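PDB 6ICN: methylxanthine N1-demethylase NdmA from Pseudomonas putida, which removes the N1-methyl group of caffeine and related methylxanthines as a Rieske oxygenase, converting caffeine to theobromine and formaldehyde with NADH and O2. Local coordinates for residues A[29-34]-A[58-63]; A[76-79]-A[85-88]; A[94-99]-A[111-116]. All blocks are in the same frame, centred on the assembly; numbering follows the deposited sequence.

Interaction 1 (A[29-34]-A[58-63]); sequences EYLRHF and KLLNEQ
The edge of the Arg32 guanidinium group meets the Glu62 carboxylate and a water, and both lie near its plane. The two flat groups are turned 49° against each other. Arg32 NH1 gives the stronger bond of this salt bridge, reaching Glu62 OE2 at 2.7 Å with an N-H...O angle of 157°. It lands on the anti lone pair of OE2, the one turned away from OE1. A second, weak bond runs from Arg32 NH2 to the same oxygen. OE1 is taken by Arg77, so the carboxylate is shared between two arginines. The water lies 2.9 Å from Arg32 NH1, as acceptor, and 2.9 Å from Leu60 O, as donor. It ties the guanidinium to the turn backbone. The Arg32 chain bends at its third torsion (chi3 57°), and this turns the guanidinium to the acid.

Beside the polar part, Leu60 brings its CD1 methyl against Leu31 and Arg32. This CD1 lies 4.1 Å from Leu31 CB, and it also meets CG and the backbone N of Arg32. The Leu60 tip therefore rests on backbone and inner side-chain atoms alike. Leu31 in turn lays CD2 over one face of the Tyr30 ring, towards the rim.

Residues 59-62 form a type I' turn, with Glu62 N bonded to Leu59 O at 2.8 Å. It is the two-residue connection of a beta hairpin between strands 55-59 and 62-69. Residues 29-34 lie in the loop just before strand 35-40, and Tyr30 packs on helix 330-348. The hairpin tip also leans on strand 263-274 of the seven-stranded sheet, where Leu60 and Asn61 make backbone hydrogen bonds with Pro272 and Val273. The contact thus sits where the Rieske part of the chain meets the C-terminal part.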
ATOM      1  N   GLU A  29      19.345   2.107 -35.222  1.00 31.00           N
ATOM      2  CA  GLU A  29      19.729   3.439 -35.661  1.00 28.78           C
ATOM      3  C   GLU A  29      18.813   3.940 -36.770  1.00 25.17           C
ATOM      4  O   GLU A  29      18.431   5.116 -36.789  1.00 22.93           O
ATOM      5  CB  GLU A  29      21.193   3.419 -36.110  1.00 29.82           C
ATOM      6  CG  GLU A  29      21.677   4.686 -36.763  1.00 33.00           C
ATOM      7  CD  GLU A  29      22.016   5.782 -35.769  1.00 39.25           C
ATOM      8  OE1 GLU A  29      22.038   5.510 -34.542  1.00 39.92           O
ATOM      9  OE2 GLU A  29      22.274   6.923 -36.227  1.00 40.77           O
ATOM     10  N   TYR A  30      18.414   3.049 -37.684  1.00 24.08           N
ATOM     11  CA  TYR A  30      17.627   3.482 -38.830  1.00 21.31           C
ATOM     12  C   TYR A  30      16.286   4.072 -38.403  1.00 21.34           C
ATOM     13  O   TYR A  30      15.751   4.945 -39.091  1.00 19.51           O
ATOM     14  CB  TYR A  30      17.439   2.319 -39.822  1.00 23.92           C
ATOM     15  CG  TYR A  30      16.306   1.353 -39.517  1.00 20.99           C
ATOM     16  CD1 TYR A  30      16.432   0.379 -38.524  1.00 24.01           C
ATOM     17  CD2 TYR A  30      15.129   1.399 -40.235  1.00 20.12           C
ATOM     18  CE1 TYR A  30      15.395  -0.499 -38.254  1.00 26.36           C
ATOM     19  CE2 TYR A  30      14.084   0.518 -39.988  1.00 21.71           C
ATOM     20  CZ  TYR A  30      14.225  -0.421 -38.981  1.00 22.76           C
ATOM     21  OH  TYR A  30      13.194  -1.293 -38.723  1.00 23.77           O
ATOM     22  N   LEU A  31      15.743   3.642 -37.254  1.00 18.21           N
ATOM     23  CA  LEU A  31      14.464   4.184 -36.799  1.00 18.81           C
ATOM     24  C   LEU A  31      14.537   5.667 -36.440  1.00 17.44           C
ATOM     25  O   LEU A  31      13.498   6.334 -36.437  1.00 19.49           O
ATOM     26  CB  LEU A  31      13.953   3.379 -35.594  1.00 17.91           C
ATOM     27  CG  LEU A  31      13.614   1.923 -35.932  1.00 19.73           C
ATOM     28  CD1 LEU A  31      13.247   1.149 -34.648  1.00 24.67           C
ATOM     29  CD2 LEU A  31      12.467   1.873 -36.910  1.00 17.97           C
ATOM     30  N   ARG A  32      15.730   6.197 -36.150  1.00 16.85           N
ATOM     31  CA  ARG A  32      15.866   7.615 -35.809  1.00 18.92           C
ATOM     32  C   ARG A  32      15.488   8.520 -36.974  1.00 17.67           C
ATOM     33  O   ARG A  32      15.197   9.698 -36.761  1.00 17.69           O
ATOM     34  CB  ARG A  32      17.303   7.926 -35.357  1.00 19.04           C
ATOM     35  CG  ARG A  32      17.749   7.159 -34.108  1.00 21.22           C
ATOM     36  CD  ARG A  32      19.228   7.375 -33.780  1.00 24.56           C
ATOM     37  NE  ARG A  32      19.565   8.787 -33.605  1.00 26.45           N
ATOM     38  CZ  ARG A  32      19.556   9.412 -32.433  1.00 29.65           C
ATOM     39  NH1 ARG A  32      19.237   8.737 -31.332  1.00 27.19           N
ATOM     40  NH2 ARG A  32      19.867  10.702 -32.360  1.00 27.82           N
ATOM     41  N   HIS A  33      15.457   7.988 -38.198  1.00 19.42           N
ATOM     42  CA  HIS A  33      15.153   8.807 -39.366  1.00 17.46           C
ATOM     43  C   HIS A  33      13.670   9.023 -39.597  1.00 17.91           C
ATOM     44  O   HIS A  33      13.311   9.820 -40.468  1.00 20.64           O
ATOM     45  CB  HIS A  33      15.797   8.168 -40.612  1.00 21.31           C
ATOM     46  CG  HIS A  33      17.286   8.263 -40.594  1.00 21.06           C
ATOM     47  ND1 HIS A  33      17.967   9.285 -41.218  1.00 20.19           N
ATOM     48  CD2 HIS A  33      18.223   7.517 -39.960  1.00 23.47           C
ATOM     49  CE1 HIS A  33      19.258   9.149 -40.996  1.00 22.41           C
ATOM     50  NE2 HIS A  33      19.442   8.082 -40.241  1.00 24.61           N
ATOM     51  N   PHE A  34      12.792   8.345 -38.853  1.00 18.24           N
ATOM     52  CA  PHE A  34      11.353   8.503 -39.005  1.00 17.33           C
ATOM     53  C   PHE A  34      10.799   9.471 -37.964  1.00 17.54           C
ATOM     54  O   PHE A  34      11.419   9.733 -36.930  1.00 17.39           O
ATOM     55  CB  PHE A  34      10.641   7.160 -38.862  1.00 17.30           C
ATOM     56  CG  PHE A  34      10.946   6.196 -39.974  1.00 16.83           C
ATOM     57  CD1 PHE A  34      10.321   6.338 -41.208  1.00 18.63           C
ATOM     58  CD2 PHE A  34      11.826   5.141 -39.768  1.00 18.73           C
ATOM     59  CE1 PHE A  34      10.598   5.449 -42.249  1.00 18.95           C
ATOM     60  CE2 PHE A  34      12.105   4.247 -40.798  1.00 19.13           C
ATOM     61  CZ  PHE A  34      11.476   4.407 -42.029  1.00 18.83           C
ATOM     62  N   LYS A  58      10.508  10.424 -23.839  1.00 17.59           N
ATOM     63  CA  LYS A  58      11.600   9.516 -24.177  1.00 16.56           C
ATOM     64  C   LYS A  58      11.285   8.832 -25.492  1.00 18.01           C
ATOM     65  O   LYS A  58      10.161   8.363 -25.705  1.00 19.34           O
ATOM     66  CB  LYS A  58      11.833   8.460 -23.077  1.00 19.82           C
ATOM     67  CG  LYS A  58      12.982   7.511 -23.409  1.00 22.38           C
ATOM     68  CD  LYS A  58      13.180   6.458 -22.307  1.00 28.69           C
ATOM     69  CE  LYS A  58      13.999   6.996 -21.160  1.00 34.21           C
ATOM     70  NZ  LYS A  58      14.210   5.935 -20.132  1.00 40.12           N
ATOM     71  N   LEU A  59      12.280   8.790 -26.374  1.00 15.61           N
ATOM     72  CA  LEU A  59      12.105   8.262 -27.720  1.00 14.90           C
ATOM     73  C   LEU A  59      13.392   7.555 -28.096  1.00 16.84           C
ATOM     74  O   LEU A  59      14.459   8.175 -28.053  1.00 16.37           O
ATOM     75  CB  LEU A  59      11.791   9.396 -28.705  1.00 14.42           C
ATOM     76  CG  LEU A  59      11.873   8.997 -30.174  1.00 15.24           C
ATOM     77  CD1 LEU A  59      10.827   7.942 -30.484  1.00 15.25           C
ATOM     78  CD2 LEU A  59      11.628  10.238 -31.037  1.00 16.31           C
ATOM     79  N   LEU A  60      13.296   6.260 -28.416  1.00 15.92           N
ATOM     80  CA  LEU A  60      14.476   5.458 -28.782  1.00 16.81           C
ATOM     81  C   LEU A  60      15.610   5.648 -27.774  1.00 19.10           C
ATOM     82  O   LEU A  60      16.774   5.831 -28.147  1.00 20.13           O
ATOM     83  CB  LEU A  60      14.939   5.795 -30.203  1.00 17.34           C
ATOM     84  CG  LEU A  60      13.892   5.441 -31.255  1.00 17.34           C
ATOM     85  CD1 LEU A  60      14.181   6.114 -32.613  1.00 20.11           C
ATOM     86  CD2 LEU A  60      13.800   3.931 -31.415  1.00 18.71           C
ATOM     87  N   ASN A  61      15.251   5.649 -26.484  1.00 17.84           N
ATOM     88  CA  ASN A  61      16.150   5.802 -25.338  1.00 22.74           C
ATOM     89  C   ASN A  61      16.791   7.184 -25.218  1.00 23.18           C
ATOM     90  O   ASN A  61      17.698   7.358 -24.394  1.00 25.42           O
ATOM     91  CB  ASN A  61      17.254   4.736 -25.336  1.00 26.21           C
ATOM     92  CG  ASN A  61      17.543   4.198 -23.938  1.00 36.35           C
ATOM     93  OD1 ASN A  61      16.667   4.172 -23.065  1.00 32.97           O
ATOM     94  ND2 ASN A  61      18.787   3.783 -23.714  1.00 40.48           N
ATOM     95  N   GLU A  62      16.340   8.176 -25.988  1.00 18.13           N
ATOM     96  CA  GLU A  62      16.783   9.553 -25.820  1.00 19.14           C
ATOM     97  C   GLU A  62      15.852  10.287 -24.861  1.00 16.54           C
ATOM     98  O   GLU A  62      14.630  10.230 -25.028  1.00 18.62           O
ATOM     99  CB  GLU A  62      16.775  10.280 -27.169  1.00 20.74           C
ATOM    100  CG  GLU A  62      17.714   9.679 -28.184  1.00 22.78           C
ATOM    101  CD  GLU A  62      19.068  10.355 -28.172  1.00 35.48           C
ATOM    102  OE1 GLU A  62      19.436  10.957 -27.137  1.00 32.16           O
ATOM    103  OE2 GLU A  62      19.753  10.307 -29.212  1.00 34.44           O
ATOM    104  N   GLN A  63      16.423  11.007 -23.899  1.00 17.67           N
ATOM    105  CA  GLN A  63      15.636  11.826 -22.978  1.00 16.71           C
ATOM    106  C   GLN A  63      15.487  13.217 -23.577  1.00 14.40           C
ATOM    107  O   GLN A  63      16.471  13.945 -23.713  1.00 16.95           O
ATOM    108  CB  GLN A  63      16.301  11.890 -21.610  1.00 20.00           C
ATOM    109  CG  GLN A  63      16.441  10.540 -20.953  1.00 21.49           C
ATOM    110  CD  GLN A  63      17.005  10.661 -19.552  1.00 24.35           C
ATOM    111  OE1 GLN A  63      16.277  10.952 -18.618  1.00 32.73           O
ATOM    112  NE2 GLN A  63      18.299  10.452 -19.410  1.00 26.26           N
TER
HETATM  113  O   HOH W   1      18.414   6.121 -30.523  1.00 30.42           O

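Interaction 2 (A[76-79]-A[85-88]); sequences MRDR and AKLS
Asp78 lays its carboxylate across Ser88 and the start of the Lys86 chain. Two bonds to Ser88 hold it. The backbone N of Ser88 reaches Asp78 OD1 at 2.8 Å, on the syn side but 26° out of the carboxylate plane. The Ser88 hydroxyl OG donates to Asp78 OD2 at 2.6 Å, meeting the syn lone pair of that oxygen. One oxygen thus takes a backbone donor and the other a side-chain donor, which fixes the rotation of the buried group. Ser88 OG stands between its own backbone N and carbonyl carbon (chi1 56°), on the side of the acid. Leu87 N is also close to Asp78 OD1, but its angle is too poor for a hydrogen bond. Lys86 runs its aliphatic chain past the carboxylate, with CD 3.6 Å from Asp78 OD2. Lys86 NZ stays 5.8 Å from Asp78 OD2 and bonds instead to Ser313 O of the second subunit. That nearby positive charge would probably help keep Asp78 ionised.

This is the base of the first cluster-binding loop of the Rieske fold. The loop leaves strand 72-77, carries Cys80 and His82, and returns through 85-88. Asp78 is the centre of an inverse gamma turn where the chain leaves the strand. Ala85 touches the cluster itself.

Leu87 makes the apolar part of the contact. Its CD1 lies 3.8 Å from Arg77 O and 4.4 Å from Met76 SD. Leu87 also packs on Cys80 and Cys99. Arg79 CA makes a C-H...O contact with Ala85 O at 3.5 Å. The Arg79 guanidinium is held by the second subunit: NE bonds to its Trp315 O and NH1 makes a salt bridge with its Asp322.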
ATOM      1  N   MET A  76      14.015  19.537 -27.463  1.00 14.64           N
ATOM      2  CA  MET A  76      15.445  19.648 -27.164  1.00 14.74           C
ATOM      3  C   MET A  76      15.864  18.428 -26.358  1.00 15.51           C
ATOM      4  O   MET A  76      15.031  17.760 -25.746  1.00 15.82           O
ATOM      5  CB  MET A  76      15.782  20.908 -26.343  1.00 18.69           C
ATOM      6  CG  MET A  76      15.403  22.223 -26.961  1.00 23.73           C
ATOM      7  SD  MET A  76      15.884  23.525 -25.813  1.00 21.21           S
ATOM      8  CE  MET A  76      14.701  24.780 -26.304  1.00 25.59           C
ATOM      9  N   ARG A  77      17.165  18.140 -26.338  1.00 15.62           N
ATOM     10  CA  ARG A  77      17.639  17.172 -25.349  1.00 16.17           C
ATOM     11  C   ARG A  77      17.348  17.683 -23.943  1.00 15.27           C
ATOM     12  O   ARG A  77      17.570  18.858 -23.628  1.00 16.08           O
ATOM     13  CB  ARG A  77      19.131  16.921 -25.504  1.00 19.87           C
ATOM     14  CG  ARG A  77      19.607  15.748 -24.657  1.00 22.55           C
ATOM     15  CD  ARG A  77      21.048  15.362 -25.001  1.00 31.04           C
ATOM     16  NE  ARG A  77      21.302  15.319 -26.442  1.00 34.04           N
ATOM     17  CZ  ARG A  77      21.066  14.256 -27.198  1.00 34.86           C
ATOM     18  NH1 ARG A  77      20.563  13.156 -26.665  1.00 34.07           N
ATOM     19  NH2 ARG A  77      21.329  14.289 -28.481  1.00 32.84           N
ATOM     20  N   ASP A  78      16.873  16.783 -23.070  1.00 14.24           N
ATOM     21  CA  ASP A  78      16.494  17.178 -21.716  1.00 13.88           C
ATOM     22  C   ASP A  78      17.714  17.242 -20.790  1.00 15.51           C
ATOM     23  O   ASP A  78      17.828  16.515 -19.801  1.00 15.05           O
ATOM     24  CB  ASP A  78      15.450  16.212 -21.182  1.00 14.03           C
ATOM     25  CG  ASP A  78      14.784  16.730 -19.927  1.00 16.09           C
ATOM     26  OD1 ASP A  78      15.007  17.901 -19.576  1.00 15.40           O
ATOM     27  OD2 ASP A  78      14.042  15.947 -19.294  1.00 17.10           O
ATOM     28  N   ARG A  79      18.641  18.142 -21.120  1.00 14.45           N
ATOM     29  CA  ARG A  79      19.923  18.192 -20.411  1.00 14.52           C
ATOM     30  C   ARG A  79      20.557  19.552 -20.663  1.00 17.70           C
ATOM     31  O   ARG A  79      20.982  19.832 -21.792  1.00 18.00           O
ATOM     32  CB  ARG A  79      20.837  17.071 -20.881  1.00 15.82           C
ATOM     33  CG  ARG A  79      22.147  16.993 -20.115  1.00 17.29           C
ATOM     34  CD  ARG A  79      23.011  15.839 -20.640  1.00 19.34           C
ATOM     35  NE  ARG A  79      24.293  15.881 -19.963  1.00 20.84           N
ATOM     36  CZ  ARG A  79      25.454  16.188 -20.534  1.00 26.53           C
ATOM     37  NH1 ARG A  79      25.536  16.431 -21.840  1.00 24.65           N
ATOM     38  NH2 ARG A  79      26.549  16.232 -19.785  1.00 26.21           N
ATOM     39  N   ALA A  85      21.416  19.707 -15.531  1.00 15.12           N
ATOM     40  CA  ALA A  85      20.062  19.575 -14.989  1.00 13.01           C
ATOM     41  C   ALA A  85      19.049  19.295 -16.102  1.00 13.81           C
ATOM     42  O   ALA A  85      19.263  19.614 -17.279  1.00 15.85           O
ATOM     43  CB  ALA A  85      19.643  20.845 -14.248  1.00 15.31           C
ATOM     44  N   LYS A  86      17.925  18.690 -15.725  1.00 14.21           N
ATOM     45  CA  LYS A  86      16.842  18.470 -16.683  1.00 13.52           C
ATOM     46  C   LYS A  86      16.044  19.755 -16.908  1.00 14.22           C
ATOM     47  O   LYS A  86      15.443  20.314 -15.971  1.00 14.58           O
ATOM     48  CB  LYS A  86      15.920  17.342 -16.218  1.00 15.36           C
ATOM     49  CG  LYS A  86      16.566  15.979 -16.352  1.00 15.14           C
ATOM     50  CD  LYS A  86      15.561  14.838 -16.239  1.00 17.49           C
ATOM     51  CE  LYS A  86      16.277  13.507 -16.457  1.00 20.70           C
ATOM     52  NZ  LYS A  86      17.160  13.135 -15.287  1.00 25.66           N
ATOM     53  N   LEU A  87      16.062  20.232 -18.155  1.00 14.71           N
ATOM     54  CA  LEU A  87      15.218  21.345 -18.575  1.00 14.51           C
ATOM     55  C   LEU A  87      13.728  21.066 -18.396  1.00 15.32           C
ATOM     56  O   LEU A  87      12.943  22.020 -18.301  1.00 15.28           O
ATOM     57  CB  LEU A  87      15.516  21.668 -20.050  1.00 14.27           C
ATOM     58  CG  LEU A  87      16.985  22.040 -20.311  1.00 14.27           C
ATOM     59  CD1 LEU A  87      17.206  22.189 -21.835  1.00 15.86           C
ATOM     60  CD2 LEU A  87      17.429  23.296 -19.558  1.00 14.91           C
ATOM     61  N   SER A  88      13.319  19.794 -18.332  1.00 15.22           N
ATOM     62  CA  SER A  88      11.916  19.464 -18.115  1.00 14.95           C
ATOM     63  C   SER A  88      11.442  19.824 -16.709  1.00 14.39           C
ATOM     64  O   SER A  88      10.230  19.805 -16.461  1.00 16.45           O
ATOM     65  CB  SER A  88      11.670  17.974 -18.384  1.00 15.10           C
ATOM     66  OG  SER A  88      12.526  17.138 -17.591  1.00 15.03           O
TER

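Interaction 3 (A[94-99]-A[111-116]); sequences GNRLQC and ACQLVP. With FES (Fe2/s2 (inorganic) cluster), chain D.
Gln113 CB sits over the centre of one face of the Arg96 guanidinium, 3.5 Å from Arg96 CZ. The same carbon is 3.6 Å from Arg96 NH2 and 3.7 Å from NE. Leu114 CB comes in obliquely, 4.1 Å from Arg96 NH1. The Arg96 chain is extended from CG to NE and crosses Gln113 at about a right angle. The planes of guanidinium and amide stand 42° apart.

The polar ends are held by the next shell. Arg96 NH1 bonds to Gln105 OE1, and Gln113 NE2 bonds to Asp107 OD2. Gln113 bends at its second torsion (chi2 -62°), which takes its amide away from residues 94-99. Strand 105-106 lies between strands 96-98 and 112-114, so Arg96 reaches across one strand of the small antiparallel sheet. With an alanine here, Gln113 CB would probably lose the flat group that covers it and Gln105 OE1 a donor.

Strand 96-98 leads into Cys99. Its SG binds iron FE1 of the [2Fe-2S] cluster at 2.3 Å. Cys80 gives the second thiolate on this iron. His82 and His102 are the predicted remaining ligands of the cluster, probably on the other iron, as in Rieske proteins.

Across the strands the chemistry is therefore carbon against the flat face of a cation. The approach is over the face, while NH1 makes its hydrogen bond to the strand between. No hydrogen bond joins the two segments, so they meet here by packing alone.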
ATOM      1  N   GLY A  94       8.576  33.623 -21.940  1.00 24.70           N
ATOM      2  CA  GLY A  94       8.491  34.172 -23.280  1.00 28.01           C
ATOM      3  C   GLY A  94       8.513  33.042 -24.294  1.00 26.67           C
ATOM      4  O   GLY A  94       7.764  32.065 -24.193  1.00 30.49           O
ATOM      5  N   ASN A  95       9.398  33.160 -25.277  1.00 25.94           N
ATOM      6  CA  ASN A  95       9.584  32.132 -26.289  1.00 24.34           C
ATOM      7  C   ASN A  95      10.833  31.305 -26.020  1.00 21.47           C
ATOM      8  O   ASN A  95      11.457  30.788 -26.955  1.00 20.97           O
ATOM      9  CB  ASN A  95       9.635  32.768 -27.679  1.00 27.91           C
ATOM     10  CG  ASN A  95       8.321  33.469 -28.039  1.00 38.63           C
ATOM     11  OD1 ASN A  95       7.358  33.449 -27.262  1.00 41.02           O
ATOM     12  ND2 ASN A  95       8.281  34.095 -29.216  1.00 46.36           N
ATOM     13  N   ARG A  96      11.207  31.169 -24.746  1.00 19.09           N
ATOM     14  CA  ARG A  96      12.402  30.423 -24.366  1.00 16.37           C
ATOM     15  C   ARG A  96      12.081  29.417 -23.262  1.00 17.60           C
ATOM     16  O   ARG A  96      11.092  29.547 -22.540  1.00 20.13           O
ATOM     17  CB  ARG A  96      13.515  31.345 -23.874  1.00 18.10           C
ATOM     18  CG  ARG A  96      13.993  32.370 -24.917  1.00 21.19           C
ATOM     19  CD  ARG A  96      15.066  33.256 -24.315  1.00 23.77           C
ATOM     20  NE  ARG A  96      15.482  34.322 -25.226  1.00 22.90           N
ATOM     21  CZ  ARG A  96      16.130  35.406 -24.815  1.00 24.16           C
ATOM     22  NH1 ARG A  96      16.431  35.548 -23.527  1.00 23.24           N
ATOM     23  NH2 ARG A  96      16.474  36.345 -25.693  1.00 26.35           N
ATOM     24  N   LEU A  97      12.967  28.436 -23.123  1.00 16.10           N
ATOM     25  CA  LEU A  97      12.889  27.424 -22.071  1.00 15.29           C
ATOM     26  C   LEU A  97      13.996  27.705 -21.057  1.00 17.71           C
ATOM     27  O   LEU A  97      15.186  27.716 -21.407  1.00 17.09           O
ATOM     28  CB  LEU A  97      13.023  26.013 -22.654  1.00 16.62           C
ATOM     29  CG  LEU A  97      12.994  24.829 -21.666  1.00 16.40           C
ATOM     30  CD1 LEU A  97      11.705  24.859 -20.829  1.00 17.63           C
ATOM     31  CD2 LEU A  97      13.111  23.518 -22.429  1.00 17.78           C
ATOM     32  N   GLN A  98      13.601  27.919 -19.804  1.00 16.15           N
ATOM     33  CA  GLN A  98      14.506  28.333 -18.741  1.00 15.53           C
ATOM     34  C   GLN A  98      14.842  27.146 -17.845  1.00 16.45           C
ATOM     35  O   GLN A  98      13.944  26.481 -17.316  1.00 16.07           O
ATOM     36  CB  GLN A  98      13.870  29.447 -17.913  1.00 16.04           C
ATOM     37  CG  GLN A  98      14.724  29.928 -16.750  1.00 19.47           C
ATOM     38  CD  GLN A  98      14.129  31.158 -16.109  1.00 27.48           C
ATOM     39  OE1 GLN A  98      13.861  32.150 -16.789  1.00 30.12           O
ATOM     40  NE2 GLN A  98      13.904  31.101 -14.817  1.00 25.95           N
ATOM     41  N   CYS A  99      16.128  26.895 -17.670  1.00 14.44           N
ATOM     42  CA  CYS A  99      16.574  25.817 -16.794  1.00 15.92           C
ATOM     43  C   CYS A  99      16.237  26.133 -15.334  1.00 15.82           C
ATOM     44  O   CYS A  99      16.406  27.269 -14.894  1.00 17.11           O
ATOM     45  CB  CYS A  99      18.084  25.638 -16.931  1.00 15.12           C
ATOM     46  SG  CYS A  99      18.752  24.305 -15.911  1.00 15.81           S
ATOM     47  N   ALA A 111      19.777  27.394 -28.531  1.00 18.36           N
ATOM     48  CA  ALA A 111      20.892  28.268 -28.183  1.00 18.88           C
ATOM     49  C   ALA A 111      20.604  29.030 -26.894  1.00 16.50           C
ATOM     50  O   ALA A 111      19.516  29.586 -26.735  1.00 18.90           O
ATOM     51  CB  ALA A 111      21.156  29.271 -29.313  1.00 19.20           C
ATOM     52  N   CYS A 112      21.586  29.082 -25.993  1.00 16.52           N
ATOM     53  CA  CYS A 112      21.408  29.868 -24.777  1.00 18.33           C
ATOM     54  C   CYS A 112      21.490  31.354 -25.107  1.00 19.96           C
ATOM     55  O   CYS A 112      22.427  31.790 -25.786  1.00 22.42           O
ATOM     56  CB  CYS A 112      22.460  29.525 -23.725  1.00 17.05           C
ATOM     57  SG  CYS A 112      22.292  30.510 -22.221  1.00 19.04           S
ATOM     58  N   GLN A 113      20.505  32.122 -24.635  1.00 17.72           N
ATOM     59  CA  GLN A 113      20.446  33.554 -24.910  1.00 19.74           C
ATOM     60  C   GLN A 113      20.502  34.410 -23.655  1.00 21.59           C
ATOM     61  O   GLN A 113      20.500  35.646 -23.761  1.00 21.04           O
ATOM     62  CB  GLN A 113      19.173  33.893 -25.706  1.00 20.14           C
ATOM     63  CG  GLN A 113      19.083  33.233 -27.086  1.00 20.85           C
ATOM     64  CD  GLN A 113      20.209  33.647 -28.040  1.00 26.22           C
ATOM     65  OE1 GLN A 113      20.915  34.636 -27.810  1.00 27.88           O
ATOM     66  NE2 GLN A 113      20.389  32.877 -29.112  1.00 25.61           N
ATOM     67  N   LEU A 114      20.560  33.802 -22.475  1.00 18.94           N
ATOM     68  CA  LEU A 114      20.660  34.546 -21.226  1.00 17.65           C
ATOM     69  C   LEU A 114      21.347  33.677 -20.186  1.00 20.86           C
ATOM     70  O   LEU A 114      20.908  32.547 -19.940  1.00 19.02           O
ATOM     71  CB  LEU A 114      19.286  34.976 -20.711  1.00 17.65           C
ATOM     72  CG  LEU A 114      19.366  35.711 -19.373  1.00 20.65           C
ATOM     73  CD1 LEU A 114      20.168  37.001 -19.502  1.00 26.82           C
ATOM     74  CD2 LEU A 114      17.974  35.966 -18.808  1.00 21.46           C
ATOM     75  N   VAL A 115      22.406  34.211 -19.593  1.00 19.35           N
ATOM     76  CA  VAL A 115      23.081  33.635 -18.437  1.00 18.73           C
ATOM     77  C   VAL A 115      22.921  34.614 -17.284  1.00 19.70           C
ATOM     78  O   VAL A 115      23.644  35.608 -17.196  1.00 21.50           O
ATOM     79  CB  VAL A 115      24.570  33.370 -18.731  1.00 19.33           C
ATOM     80  CG1 VAL A 115      25.320  32.898 -17.474  1.00 19.51           C
ATOM     81  CG2 VAL A 115      24.721  32.388 -19.902  1.00 17.33           C
ATOM     82  N   PRO A 116      21.953  34.387 -16.387  1.00 18.27           N
ATOM     83  CA  PRO A 116      21.644  35.423 -15.383  1.00 18.40           C
ATOM     84  C   PRO A 116      22.813  35.779 -14.484  1.00 19.16           C
ATOM     85  O   PRO A 116      22.895  36.915 -13.992  1.00 23.54           O
ATOM     86  CB  PRO A 116      20.488  34.801 -14.590  1.00 19.14           C
ATOM     87  CG  PRO A 116      19.800  33.913 -15.604  1.00 21.33           C
ATOM     88  CD  PRO A 116      20.941  33.316 -16.411  1.00 18.20           C
TER
HETATM   89 FE1  FES D 400      21.026  24.698 -16.229  1.00 16.09          FE
HETATM   90 FE2  FES D 400      22.915  25.652 -14.600  1.00 16.25          FE
HETATM   91  S1  FES D 400      22.361  23.502 -14.948  1.00 16.08           S
HETATM   92  S2  FES D 400      21.452  26.808 -15.769  1.00 16.61           S

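Interactions 1 and 2 have centres 16 Å apart and join through neighbouring strands 62-69 and 72-77. Glu62 OE1 and Arg77 NH1 form a salt bridge of 2.5 Å, and Gln63 O probably accepts from Asp78 N at 2.9 Å. Interactions 2 and 3 are centred 12 Å apart and meet beside the cluster ligand Cys99. Leu87 CD2 lies 3.6 Å from Cys99 CB, and Ala85 CB 3.9 Å from Cys99 SG. Interaction 1 does not touch interaction 3. Interactions 2 and 3 both touch the second subunit. Gln98 and Pro116 pack there on its Phe194, between His191 and His196 in sequence, two cobalt ligands. This is consistent with electron transfer between subunits, as in related Rieske oxygenases.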